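Local coordinates for DUF5348 domain-containing protein (Ruminococcus gnavus, PDB 3NRL) that is of unknown function but folds into a small beta-strand domain of the DUF5348 family and is paired with a second copy of itself in the crystal, at the interface of chains A and B. Numbering follows the deposited sequence. Chains: chain A/B, uncharacterized protein RUMGNA_01417.

Contact 1: the interface of chains A and B. Residues chain A 65, 67; chain B 10, 12-14.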
# COMPACT_ATOMS: atom_id res chain seq x y z
N ARG A 65 2.23 -11.40 2.48
CA ARG A 65 3.09 -10.23 2.66
C ARG A 65 2.25 -9.10 3.25
O ARG A 65 1.02 -9.11 3.13
CB ARG A 65 3.70 -9.79 1.33
CG ARG A 65 2.72 -9.21 0.34
CD ARG A 65 3.47 -8.43 -0.74
NE ARG A 65 3.80 -9.24 -1.90
CZ ARG A 65 4.80 -8.98 -2.74
NH1 ARG A 65 5.60 -7.94 -2.54
NH2 ARG A 65 4.99 -9.76 -3.80
N ASP A 67 2.61 -5.80 2.42
CA ASP A 67 2.44 -4.71 1.45
C ASP A 67 1.05 -4.52 0.86
O ASP A 67 0.48 -5.44 0.28
CB ASP A 67 3.45 -4.91 0.32
CG ASP A 67 4.79 -5.38 0.83
OD1 ASP A 67 5.56 -4.55 1.36
OD2 ASP A 67 5.06 -6.59 0.71
N PHE B 10 1.33 -0.58 -4.29
CA PHE B 10 2.49 -0.83 -3.43
C PHE B 10 3.71 -1.25 -4.25
O PHE B 10 3.57 -1.75 -5.36
CB PHE B 10 2.15 -1.90 -2.39
CG PHE B 10 2.02 -3.28 -2.95
CD1 PHE B 10 3.12 -4.14 -2.96
CD2 PHE B 10 0.82 -3.72 -3.49
CE1 PHE B 10 3.03 -5.42 -3.50
CE2 PHE B 10 0.71 -5.01 -4.04
CZ PHE B 10 1.82 -5.86 -4.05
N ASP B 12 6.57 -3.61 -5.21
CA ASP B 12 6.83 -5.04 -5.15
C ASP B 12 8.32 -5.35 -5.27
O ASP B 12 8.87 -5.35 -6.37
CB ASP B 12 6.06 -5.76 -6.25
CG ASP B 12 6.25 -7.26 -6.21
OD1 ASP B 12 6.72 -7.78 -5.18
OD2 ASP B 12 5.92 -7.93 -7.22
N THR B 13 8.96 -5.63 -4.14
CA THR B 13 10.39 -5.93 -4.12
C THR B 13 10.78 -7.17 -4.91
O THR B 13 11.95 -7.37 -5.21
CB THR B 13 10.90 -6.09 -2.66
OG1 THR B 13 10.30 -7.24 -2.06
CG2 THR B 13 10.56 -4.86 -1.83
N GLU B 14 9.81 -8.02 -5.23
CA GLU B 14 10.13 -9.23 -5.99
C GLU B 14 10.35 -8.91 -7.47
O GLU B 14 10.98 -9.69 -8.19
CB GLU B 14 9.02 -10.27 -5.88
CG GLU B 14 8.58 -10.61 -4.47
CD GLU B 14 7.56 -11.74 -4.43
OE1 GLU B 14 6.58 -11.68 -5.21
OE2 GLU B 14 7.73 -12.68 -3.63
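A:Arg65 reaches from its loop to B:Phe10 and B:Asp12 of strand 6-12 and to B:Glu14 just beyond it, in a charged patch of the deposited interface between two copies of the protein; its course from CB outward shows how an arginine can serve apolar and acidic neighbours in turn. Its CG lies between the backbone N and the carbonyl carbon (chi1 69°), and the chain then runs on to CD, which rests 4.1 Å from CE1 of the B:Phe10 ring. A bend at chi3 (92°) turns the head group toward the acids. The guanidinium carbon CZ also lies near CE1, the two planes inclined by 58°. From there both terminal nitrogens of A:Arg65 converge end-on upon a single carboxylate oxygen: NH1 is 2.9 Å and NH2 3.0 Å from B:Asp12 OD1. Both bonds are bent and meet OD1 from above the carboxylate plane. This B:Asp12 OD1 also accepts a hydrogen bond from the backbone N of B:Glu14 at 3.1 Å, so the turn after the strand helps to position the acid. NH2 of A:Arg65 additionally forms a salt bridge with B:Glu14 OE1 at 2.9 Å, tip to tip; its N-H points away, which makes the attraction electrostatic. Within chain A, A:Asp67 OD2 stands in the guanidinium plane, 3.6 Å from A:Arg65 NH1. The CB of A:Asp67 packs 3.4 Å from B:Phe10 CD1, and the backbone O of A:Asp67 sits over the centre of that ring.

Contact 2: the interface of chains A and B. Residues chain A 41, 63, 65-69; chain B 21, 24-25.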
# COMPACT_ATOMS: atom_id res chain seq x y z
N VAL A 41 -10.16 -7.63 6.07
CA VAL A 41 -10.21 -8.91 5.39
C VAL A 41 -11.65 -9.04 4.93
O VAL A 41 -12.55 -9.30 5.73
CB VAL A 41 -9.86 -10.07 6.34
CG1 VAL A 41 -9.96 -11.39 5.59
CG2 VAL A 41 -8.47 -9.87 6.90
N VAL A 63 -0.70 -13.84 6.34
CA VAL A 63 -0.72 -13.18 5.04
C VAL A 63 0.57 -13.48 4.28
O VAL A 63 1.61 -13.74 4.89
CB VAL A 63 -0.86 -11.65 5.19
CG1 VAL A 63 -2.22 -11.31 5.77
CG2 VAL A 63 0.24 -11.12 6.07
N ARG A 65 2.23 -11.40 2.48
CA ARG A 65 3.09 -10.23 2.66
C ARG A 65 2.25 -9.10 3.25
O ARG A 65 1.02 -9.11 3.13
CB ARG A 65 3.70 -9.79 1.33
CG ARG A 65 2.72 -9.21 0.34
CD ARG A 65 3.47 -8.43 -0.74
NE ARG A 65 3.80 -9.24 -1.90
CZ ARG A 65 4.80 -8.98 -2.74
NH1 ARG A 65 5.60 -7.94 -2.54
NH2 ARG A 65 4.99 -9.76 -3.80
N LEU A 66 2.91 -8.13 3.86
CA LEU A 66 2.22 -7.00 4.49
C LEU A 66 1.90 -5.85 3.53
O LEU A 66 1.02 -5.03 3.80
CB LEU A 66 3.07 -6.45 5.65
CG LEU A 66 3.06 -7.18 6.99
CD1 LEU A 66 3.48 -8.63 6.80
CD2 LEU A 66 4.00 -6.48 7.97
N ASP A 67 2.61 -5.80 2.42
CA ASP A 67 2.44 -4.71 1.45
C ASP A 67 1.05 -4.52 0.86
O ASP A 67 0.48 -5.44 0.28
CB ASP A 67 3.45 -4.91 0.32
CG ASP A 67 4.79 -5.38 0.83
OD1 ASP A 67 5.56 -4.55 1.36
OD2 ASP A 67 5.06 -6.59 0.71
N GLY A 68 0.53 -3.31 1.00
CA GLY A 68 -0.76 -2.99 0.43
C GLY A 68 -2.00 -3.33 1.22
O GLY A 68 -3.11 -3.09 0.75
N LEU A 69 -1.85 -3.89 2.42
CA LEU A 69 -3.01 -4.23 3.22
C LEU A 69 -3.76 -2.97 3.64
O LEU A 69 -3.15 -1.92 3.84
CB LEU A 69 -2.59 -4.99 4.48
CG LEU A 69 -2.02 -6.40 4.33
CD1 LEU A 69 -1.49 -6.88 5.67
CD2 LEU A 69 -3.11 -7.34 3.81
N ARG B 21 -2.82 -4.47 -4.95
CA ARG B 21 -3.39 -5.53 -4.15
C ARG B 21 -4.90 -5.28 -4.13
O ARG B 21 -5.35 -4.29 -3.57
CB ARG B 21 -2.85 -5.49 -2.73
CG ARG B 21 -3.44 -6.56 -1.83
CD ARG B 21 -3.41 -6.09 -0.39
NE ARG B 21 -2.15 -6.39 0.27
CZ ARG B 21 -1.74 -7.62 0.56
NH1 ARG B 21 -2.51 -8.63 0.22
NH2 ARG B 21 -0.59 -7.83 1.20
N LEU B 24 -7.17 -9.64 -0.00
CA LEU B 24 -6.14 -10.13 0.90
C LEU B 24 -5.03 -10.88 0.16
O LEU B 24 -3.85 -10.68 0.43
CB LEU B 24 -6.73 -11.03 1.98
CG LEU B 24 -5.66 -11.44 2.99
CD1 LEU B 24 -5.27 -10.22 3.84
CD2 LEU B 24 -6.19 -12.57 3.87
N GLU B 25 -5.40 -11.75 -0.78
CA GLU B 25 -4.39 -12.51 -1.51
C GLU B 25 -4.53 -12.43 -3.03
O GLU B 25 -4.17 -13.36 -3.75
CB GLU B 25 -4.40 -13.97 -1.06
CG GLU B 25 -3.94 -14.20 0.38
CD GLU B 25 -2.53 -13.69 0.65
OE1 GLU B 25 -1.70 -13.69 -0.28
OE2 GLU B 25 -2.25 -13.31 1.81
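B:Leu24 sets CD1 against A:Leu69 and A:Val63, forming a small apolar centre where two copies of this DUF5348-family beta domain meet. Its CG is anti to the backbone N (chi1 -175°), which carries CD1 of B:Leu24 to 3.6 Å from A:Leu69 CD2; CG1 of A:Val63 is the next neighbour, 3.8 Å from B:Leu24 CD1, the two side chains crossing at about a right angle. A:Val41, at the end of strand 36-41, flanks this centre more loosely. Moving outward, the same A:Leu69 CD2 lies over the centre of the B:Arg21 guanidinium, 3.5 Å from CZ, and so covers one face of a flat charged group. The rim beyond is polar, and here the arginine reads backbone rather than side chains. With chi3 bent to -87°, B:Arg21 turns its NE and NH2 side-on to one acceptor, the carbonyl O of A:Asp67, each at 2.8 Å. Both nitrogens approach this oxygen from the same face of its carbonyl plane, and the bonds are clearly bent. NH2 of B:Arg21 also donates to the backbone O of A:Arg65 at 2.8 Å, from well above that carbonyl's plane. Main-chain atoms of A:Arg65, A:Asp67 and A:Gly68 line the guanidinium edge, while the leucine caps its face. A:Asp67 OD2, 5.8 Å from B:Arg21 NH2, may add a weak electrostatic pull. Farther along the rim, B:Glu25 brings OE2 to 3.6 Å from CA of A:Val63.

Contact 3: the interface of chains A and B. Residues chain A 10-12, 27; chain B 65, 67-68.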
# COMPACT_ATOMS: atom_id res chain seq x y z
N PHE A 10 2.35 0.00 4.04
CA PHE A 10 3.40 -0.09 3.03
C PHE A 10 4.79 -0.03 3.66
O PHE A 10 4.96 0.47 4.77
CB PHE A 10 3.23 1.03 1.99
CG PHE A 10 3.71 2.37 2.46
CD1 PHE A 10 5.03 2.76 2.27
CD2 PHE A 10 2.84 3.24 3.12
CE1 PHE A 10 5.49 4.00 2.73
CE2 PHE A 10 3.29 4.48 3.58
CZ PHE A 10 4.61 4.86 3.38
N TYR A 11 5.78 -0.55 2.95
CA TYR A 11 7.14 -0.56 3.46
C TYR A 11 7.91 0.67 2.97
O TYR A 11 7.94 0.97 1.78
CB TYR A 11 7.88 -1.83 3.02
CG TYR A 11 9.28 -1.94 3.60
CD1 TYR A 11 9.47 -2.07 4.98
CD2 TYR A 11 10.40 -1.89 2.77
CE1 TYR A 11 10.76 -2.14 5.52
CE2 TYR A 11 11.69 -1.97 3.30
CZ TYR A 11 11.86 -2.10 4.67
OH TYR A 11 13.13 -2.17 5.20
N ASP A 12 8.54 1.37 3.91
CA ASP A 12 9.32 2.55 3.58
C ASP A 12 10.80 2.20 3.50
O ASP A 12 11.41 1.83 4.50
CB ASP A 12 9.11 3.63 4.64
CG ASP A 12 9.80 4.93 4.28
OD1 ASP A 12 11.02 4.92 4.03
OD2 ASP A 12 9.11 5.98 4.25
N PHE A 27 0.83 10.65 6.64
CA PHE A 27 1.40 9.35 6.99
C PHE A 27 1.51 9.18 8.50
O PHE A 27 1.58 10.16 9.24
CB PHE A 27 2.80 9.22 6.36
CG PHE A 27 2.80 9.30 4.86
CD1 PHE A 27 2.84 8.15 4.09
CD2 PHE A 27 2.74 10.53 4.21
CE1 PHE A 27 2.83 8.21 2.70
CE2 PHE A 27 2.73 10.61 2.82
CZ PHE A 27 2.77 9.44 2.06
N ARG B 65 5.13 10.37 -3.16
CA ARG B 65 5.43 8.95 -3.33
C ARG B 65 4.18 8.17 -3.71
O ARG B 65 3.08 8.52 -3.30
CB ARG B 65 6.04 8.40 -2.04
CG ARG B 65 5.15 8.56 -0.81
CD ARG B 65 5.94 8.26 0.45
NE ARG B 65 6.65 6.99 0.37
CZ ARG B 65 7.55 6.57 1.24
NH1 ARG B 65 7.87 7.33 2.28
NH2 ARG B 65 8.15 5.40 1.07
N ASP B 67 3.58 4.87 -3.00
CA ASP B 67 3.24 3.86 -1.99
C ASP B 67 1.97 4.10 -1.19
O ASP B 67 1.79 5.16 -0.60
CB ASP B 67 4.42 3.72 -1.03
CG ASP B 67 5.75 3.72 -1.74
OD1 ASP B 67 6.09 2.69 -2.36
OD2 ASP B 67 6.44 4.76 -1.69
N GLY B 68 1.10 3.10 -1.16
CA GLY B 68 -0.11 3.21 -0.37
C GLY B 68 -1.31 3.92 -0.96
O GLY B 68 -2.35 4.03 -0.32
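NH1 of B:Arg65 donates to A:Asp12 OD2 over 2.7 Å, a salt bridge that joins a loop of chain B to the end of strand 6-12 in chain A. The nitrogen meets the oxygen from above the carboxylate plane, with the two flat groups turned 72° apart; NH2 adds a weak second bond to the same atom. An acid of its own chain helps to fix the guanidinium: NE of B:Arg65 donates to B:Asp67 OD2 at 3.0 Å, nearly straight and in the guanidinium plane, reaching the anti side of the carboxylate. The head group is thus held between one acid from each chain, whose charges probably stabilise it jointly. Its face meets A:Phe10, whose CE1 lies 3.4 Å from NH2 of B:Arg65. The planes are inclined by 62°, and CE1 stands over the guanidinium face, offset toward its rim, rather than in a parallel stack. Lower down, the aliphatic CD of B:Arg65 packs 3.7 Å from CZ of A:Phe27, whose ring edge in turn faces A:Phe10 CE2. The bend at chi3 (-51°) lets the methylenes serve one phenylalanine while the head group serves the other. Beside it, B:Asp67 sets its CB over the face of the A:Phe10 ring, 4.0 Å from the ring centroid.

Contact 1 and contact 3 are corresponding patches of a two-fold symmetric interface, with the chains exchanged, and their C-alpha centres lie about 11 Å apart. The C-alpha centre of contact 2 is about 9 Å from that of contact 1 and about 13 Å from that of contact 3. Contacts 1 and 2 share A:Arg65 and A:Asp67: mainly their side chains serve the first, while their backbone carbonyls accept bonds in the second, so one loop segment engages two regions of the partner. The arginine bends differently in the two chains, and symmetry is therefore approximate in atomic detail. The two-fold repetition would suit a genuine dimer, although the structure alone does not establish one in solution.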